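Local structure of putative branched-chain amino acid transport system substrate-binding protein (Rhodopseudomonas palustris, 3TX6) at residues G11-T17 with I46-G52; M122-Y127 with W151-L155. The protein probably serves as the periplasmic solute-binding component of an ABC transporter, capturing lignin-derived aromatic acids such as p-coumaric acid for uptake. One frame throughout, in Å; residues are numbered along the deposited sequence. Where two conformers were deposited one is given.

Contact 1: G11-T17 with I46-G52; sequences GITVTTT and IVLDDGG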
loop_
_atom_site.group_PDB
_atom_site.type_symbol
_atom_site.label_atom_id
_atom_site.label_comp_id
_atom_site.label_asym_id
_atom_site.label_seq_id
_atom_site.Cartn_x
_atom_site.Cartn_y
_atom_site.Cartn_z
ATOM N N GLY A 11 -5.888 -10.875 -13.623
ATOM C CA GLY A 11 -4.436 -10.994 -13.621
ATOM C C GLY A 11 -3.792 -10.136 -12.572
ATOM O O GLY A 11 -4.144 -8.962 -12.402
ATOM N N ILE A 12 -2.814 -10.719 -11.896
ATOM C CA ILE A 12 -2.131 -10.081 -10.790
ATOM C C ILE A 12 -0.631 -10.159 -11.016
ATOM O O ILE A 12 -0.086 -11.256 -11.181
ATOM C CB ILE A 12 -2.488 -10.761 -9.470
ATOM C CG1 ILE A 12 -4.032 -10.849 -9.351
ATOM C CG2 ILE A 12 -1.852 -10.005 -8.289
ATOM C CD1 ILE A 12 -4.559 -11.374 -8.040
ATOM N N THR A 13 0.031 -8.993 -11.006
ATOM C CA THR A 13 1.483 -8.956 -11.001
ATOM C C THR A 13 1.959 -8.346 -9.707
ATOM O O THR A 13 1.550 -7.245 -9.350
ATOM C CB THR A 13 2.082 -8.216 -12.259
ATOM O OG1 THR A 13 3.529 -8.380 -12.279
ATOM C CG2 THR A 13 1.646 -6.771 -12.407
ATOM N N VAL A 14 2.780 -9.105 -8.972
ATOM C CA VAL A 14 3.329 -8.648 -7.738
ATOM C C VAL A 14 4.803 -9.025 -7.637
ATOM O O VAL A 14 5.345 -9.716 -8.490
ATOM C CB VAL A 14 2.525 -9.205 -6.530
ATOM C CG1 VAL A 14 1.159 -8.533 -6.399
ATOM C CG2 VAL A 14 2.450 -10.726 -6.594
ATOM N N THR A 15 5.447 -8.513 -6.605
ATOM C CA THR A 15 6.897 -8.637 -6.463
ATOM C C THR A 15 7.228 -9.689 -5.406
ATOM O O THR A 15 7.183 -9.434 -4.185
ATOM C CB THR A 15 7.504 -7.288 -6.060
ATOM O OG1 THR A 15 7.057 -6.266 -6.981
ATOM C CG2 THR A 15 9.064 -7.408 -6.000
ATOM N N THR A 16 7.579 -10.869 -5.892
ATOM C CA THR A 16 7.858 -11.994 -5.015
ATOM C C THR A 16 9.339 -12.407 -5.039
ATOM O O THR A 16 9.715 -13.356 -4.357
ATOM C CB THR A 16 6.954 -13.186 -5.303
ATOM O OG1 THR A 16 7.156 -13.644 -6.646
ATOM C CG2 THR A 16 5.522 -12.847 -5.065
ATOM N N THR A 17 10.149 -11.687 -5.809
ATOM C CA THR A 17 11.615 -11.801 -5.796
ATOM C C THR A 17 12.240 -10.405 -5.792
ATOM O O THR A 17 11.564 -9.431 -6.145
ATOM C CB THR A 17 12.159 -12.546 -7.042
ATOM O OG1 THR A 17 11.802 -11.825 -8.240
ATOM C CG2 THR A 17 11.645 -13.955 -7.099
ATOM N N ILE A 46 -4.687 -15.342 -12.301
ATOM C CA ILE A 46 -3.367 -15.594 -12.899
ATOM C C ILE A 46 -2.353 -14.677 -12.236
ATOM O O ILE A 46 -2.518 -13.467 -12.238
ATOM C CB ILE A 46 -3.367 -15.337 -14.416
ATOM C CG1 ILE A 46 -4.456 -16.159 -15.103
ATOM C CG2 ILE A 46 -2.000 -15.684 -14.986
ATOM C CD1 ILE A 46 -5.025 -15.525 -16.336
ATOM N N VAL A 47 -1.390 -15.275 -11.551
ATOM C CA VAL A 47 -0.403 -14.554 -10.738
ATOM C C VAL A 47 0.965 -14.657 -11.321
ATOM O O VAL A 47 1.392 -15.742 -11.677
ATOM C CB VAL A 47 -0.376 -15.049 -9.275
ATOM C CG1 VAL A 47 0.475 -14.099 -8.428
ATOM C CG2 VAL A 47 -1.804 -15.136 -8.759
ATOM N N LEU A 48 1.644 -13.531 -11.455
ATOM C CA LEU A 48 3.016 -13.498 -11.944
ATOM C C LEU A 48 3.877 -12.613 -11.055
ATOM O O LEU A 48 3.386 -11.646 -10.504
ATOM C CB LEU A 48 3.031 -12.913 -13.386
ATOM C CG LEU A 48 2.368 -13.797 -14.466
ATOM C CD1 LEU A 48 2.306 -13.056 -15.827
ATOM C CD2 LEU A 48 3.059 -15.185 -14.642
ATOM N N ASP A 49 5.158 -12.933 -10.989
ATOM C CA ASP A 49 6.167 -12.109 -10.368
ATOM C C ASP A 49 6.696 -11.109 -11.385
ATOM O O ASP A 49 6.991 -11.483 -12.522
ATOM C CB ASP A 49 7.297 -13.030 -9.932
ATOM C CG ASP A 49 8.454 -12.338 -9.239
ATOM O OD1 ASP A 49 8.302 -11.261 -8.627
ATOM O OD2 ASP A 49 9.561 -12.937 -9.326
ATOM N N ASP A 50 6.941 -9.892 -10.932
ATOM C CA ASP A 50 7.658 -8.925 -11.733
ATOM C C ASP A 50 9.038 -8.509 -11.161
ATOM O O ASP A 50 9.731 -7.684 -11.773
ATOM C CB ASP A 50 6.825 -7.668 -11.952
ATOM C CG ASP A 50 6.254 -7.099 -10.666
ATOM O OD1 ASP A 50 7.008 -6.941 -9.686
ATOM O OD2 ASP A 50 5.047 -6.730 -10.701
ATOM N N GLY A 51 9.434 -9.048 -10.008
ATOM C CA GLY A 51 10.700 -8.692 -9.407
ATOM C C GLY A 51 10.833 -7.214 -9.021
ATOM O O GLY A 51 11.944 -6.753 -8.739
ATOM N N GLY A 52 9.716 -6.490 -9.068
ATOM C CA GLY A 52 9.701 -5.046 -8.838
ATOM C C GLY A 52 10.110 -4.189 -10.031
ATOM O O GLY A 52 10.253 -2.985 -9.909
#

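Contact 2: M122-Y127 with W151-L155; sequences MGKVLY and WFNDL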
loop_
_atom_site.group_PDB
_atom_site.type_symbol
_atom_site.label_atom_id
_atom_site.label_comp_id
_atom_site.label_asym_id
_atom_site.label_seq_id
_atom_site.Cartn_x
_atom_site.Cartn_y
_atom_site.Cartn_z
HETATM N N MSE A 122 -1.651 9.434 5.121
HETATM C CA MSE A 122 -0.629 8.885 5.998
HETATM C C MSE A 122 0.283 9.962 6.546
HETATM O O MSE A 122 0.630 9.952 7.736
HETATM C CB MSE A 122 0.090 7.715 5.275
HETATM C CG MSE A 122 -0.899 6.605 4.821
HETATM SE SE MSE A 122 -2.175 6.114 6.165
HETATM C CE MSE A 122 -1.827 4.194 6.335
ATOM N N GLY A 123 0.663 10.915 5.704
ATOM C CA GLY A 123 1.411 12.038 6.189
ATOM C C GLY A 123 0.684 12.778 7.316
ATOM O O GLY A 123 1.272 13.056 8.390
ATOM N N LYS A 124 -0.611 13.058 7.135
ATOM C CA LYS A 124 -1.350 13.833 8.147
ATOM C C LYS A 124 -1.308 13.169 9.504
ATOM O O LYS A 124 -1.116 13.866 10.509
ATOM C CB LYS A 124 -2.801 14.041 7.711
ATOM C CG LYS A 124 -3.610 14.982 8.617
ATOM C CD LYS A 124 -5.007 15.286 8.024
ATOM C CE LYS A 124 -5.860 16.192 8.925
ATOM N NZ LYS A 124 -7.206 16.556 8.352
ATOM N N VAL A 125 -1.466 11.842 9.555
ATOM C CA VAL A 125 -1.488 11.157 10.847
ATOM C C VAL A 125 -0.114 11.254 11.508
ATOM O O VAL A 125 0.013 11.407 12.726
ATOM C CB VAL A 125 -2.103 9.718 10.794
ATOM C CG1 VAL A 125 -1.115 8.632 10.325
ATOM C CG2 VAL A 125 -2.683 9.353 12.136
ATOM N N LEU A 126 0.942 11.200 10.734
ATOM C CA LEU A 126 2.291 11.326 11.282
ATOM C C LEU A 126 2.592 12.739 11.742
ATOM O O LEU A 126 3.133 12.941 12.836
ATOM C CB LEU A 126 3.327 10.916 10.252
ATOM C CG LEU A 126 3.295 9.448 9.750
ATOM C CD1 LEU A 126 4.306 9.271 8.601
ATOM C CD2 LEU A 126 3.568 8.472 10.893
ATOM N N TYR A 127 2.254 13.722 10.915
ATOM C CA TYR A 127 2.537 15.120 11.269
ATOM C C TYR A 127 1.689 15.580 12.478
ATOM O O TYR A 127 2.152 16.384 13.282
ATOM C CB TYR A 127 2.355 16.094 10.097
ATOM C CG TYR A 127 2.894 15.610 8.754
ATOM C CD1 TYR A 127 4.054 14.870 8.684
ATOM C CD2 TYR A 127 2.238 15.902 7.554
ATOM C CE1 TYR A 127 4.517 14.378 7.483
ATOM C CE2 TYR A 127 2.716 15.430 6.340
ATOM C CZ TYR A 127 3.847 14.654 6.321
ATOM O OH TYR A 127 4.365 14.137 5.145
ATOM N N TRP A 151 6.321 11.399 -0.963
ATOM C CA TRP A 151 6.434 11.591 0.506
ATOM C C TRP A 151 7.101 12.878 0.858
ATOM O O TRP A 151 6.618 13.627 1.731
ATOM C CB TRP A 151 7.154 10.407 1.119
ATOM C CG TRP A 151 6.170 9.348 1.560
ATOM C CD1 TRP A 151 5.945 8.085 1.024
ATOM C CD2 TRP A 151 5.289 9.472 2.689
ATOM N NE1 TRP A 151 4.981 7.442 1.730
ATOM C CE2 TRP A 151 4.511 8.264 2.745
ATOM C CE3 TRP A 151 5.042 10.484 3.623
ATOM C CZ2 TRP A 151 3.583 8.038 3.753
ATOM C CZ3 TRP A 151 4.110 10.232 4.613
ATOM C CH2 TRP A 151 3.389 9.049 4.668
ATOM N N PHE A 152 8.204 13.170 0.180
ATOM C CA PHE A 152 8.849 14.466 0.408
ATOM C C PHE A 152 7.931 15.626 0.071
ATOM O O PHE A 152 7.859 16.570 0.838
ATOM C CB PHE A 152 10.179 14.627 -0.315
ATOM C CG PHE A 152 10.858 15.920 0.001
ATOM C CD1 PHE A 152 11.335 16.172 1.287
ATOM C CD2 PHE A 152 11.005 16.885 -0.967
ATOM C CE1 PHE A 152 11.934 17.374 1.593
ATOM C CE2 PHE A 152 11.621 18.082 -0.671
ATOM C CZ PHE A 152 12.089 18.322 0.606
ATOM N N ASN A 153 7.262 15.575 -1.067
ATOM C CA ASN A 153 6.405 16.669 -1.448
ATOM C C ASN A 153 5.291 16.899 -0.432
ATOM O O ASN A 153 4.910 18.055 -0.158
ATOM C CB ASN A 153 5.801 16.428 -2.817
ATOM C CG ASN A 153 6.813 16.477 -3.925
ATOM O OD1 ASN A 153 7.943 16.938 -3.748
ATOM N ND2 ASN A 153 6.386 16.028 -5.102
ATOM N N ASP A 154 4.784 15.810 0.124
ATOM C CA ASP A 154 3.742 15.898 1.132
ATOM C C ASP A 154 4.297 16.524 2.431
ATOM O O ASP A 154 3.615 17.352 3.073
ATOM C CB ASP A 154 3.136 14.506 1.411
ATOM C CG ASP A 154 2.000 14.557 2.423
ATOM O OD1 ASP A 154 0.943 15.095 2.046
ATOM O OD2 ASP A 154 2.181 14.103 3.602
ATOM N N LEU A 155 5.513 16.145 2.828
ATOM C CA LEU A 155 6.127 16.744 4.017
ATOM C C LEU A 155 6.273 18.259 3.827
ATOM O O LEU A 155 6.016 19.043 4.740
ATOM C CB LEU A 155 7.492 16.115 4.293
ATOM C CG LEU A 155 8.313 16.590 5.484
ATOM C CD1 LEU A 155 7.634 16.354 6.816
ATOM C CD2 LEU A 155 9.719 15.955 5.471
#

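Contact 1: G11-T17 with I46-G52
D49, the last residue of its strand, and D50 just after it tie the neighbouring chain down: D49 holds the loop at T16 and T17, D50 spans the end of the strand at T13 and the loop at T15. D49, chi1 t, swings its carboxylate back across: OD1 accepts from T16 N (2.9 Å) and OD2 from T17 OG1 (2.7 Å), T17 in p. D50, chi1 p, takes T13 OG1 on OD2 (2.7 Å) and T15 OG1 on OD1 (2.8 Å); T13 is t and T15 m. S76 also bonds D50 OD2. Each aspartate closes an Asx turn, G51 N to D49 OD1 and G52 N to D50 OD1, both 2.8 Å, and the glycines have positive phi. Behind, the strands run parallel, from I12 N to I46 O (2.8 Å) through to D50 N to V14 O (2.9 Å). V14 and V47 share the face under helix 21-29, L48 the one against helix 54-67. Parallel neighbours whose C-terminal loops turn toward the ligand are typical of the Rossmann-like lobe of a periplasmic binding protein.

Contact 2: M122-Y127 with W151-L155
W151 lays the six-membered end of its indole over the start of segment 122-127, with CH2 3.6 Å from CB of M122 (selenomethionine here), 3.5 Å from G123 N and 4.0 Å from L126 CD1. This is helix-helix packing in one alpha/beta lobe of the periplasmic binding protein fold, between helices 119-130 and 146-161. The short segments cross at -51° with their axes 10.4 Å apart, so the gap is bridged mainly by long side chains reaching over from both helices. G123 sits where the approach is tight: its CA is 3.4 Å from D154 OD2, and a CB there would clash with that oxygen. Y127, one turn further along, sends its ring across to the second helix, where CE1 meets L155 CD1 at 3.8 Å. L155 also packs on V138 and Y140 of strand 137-143, tying the pair to the sheet. The side chain of W151 also comes to about 6 Å from the bound 3-(4-hydroxyphenyl)pyruvate, and Y147 meets its ring edge-to-face. The buried carboxylate of D154 is held from two directions: Q158 NE2 bonds OD1, while Y127 OH donates to OD2 at 2.7 Å.

Contact 1 comes first along the chain and is complete before contact 2 begins. Their centres are 28 Å apart on opposite sides of the chain's centre, with nearest atoms about 16 Å apart. Contact 1 joins two strands of the sheet that holds 8-14, 41-49 and 72-75; contact 2 joins helix 119-130 to helix 146-161, the latter packing on strands 137-143 and 165-172 of the other large sheet. They thus belong to the two lobes of the periplasmic binding protein fold. The ligand lies between: the side chain of T15 in contact 1 is about 9 Å from it and that of W151 in contact 2 about 6 Å, consistent with a cleft closed around solute from both lobes.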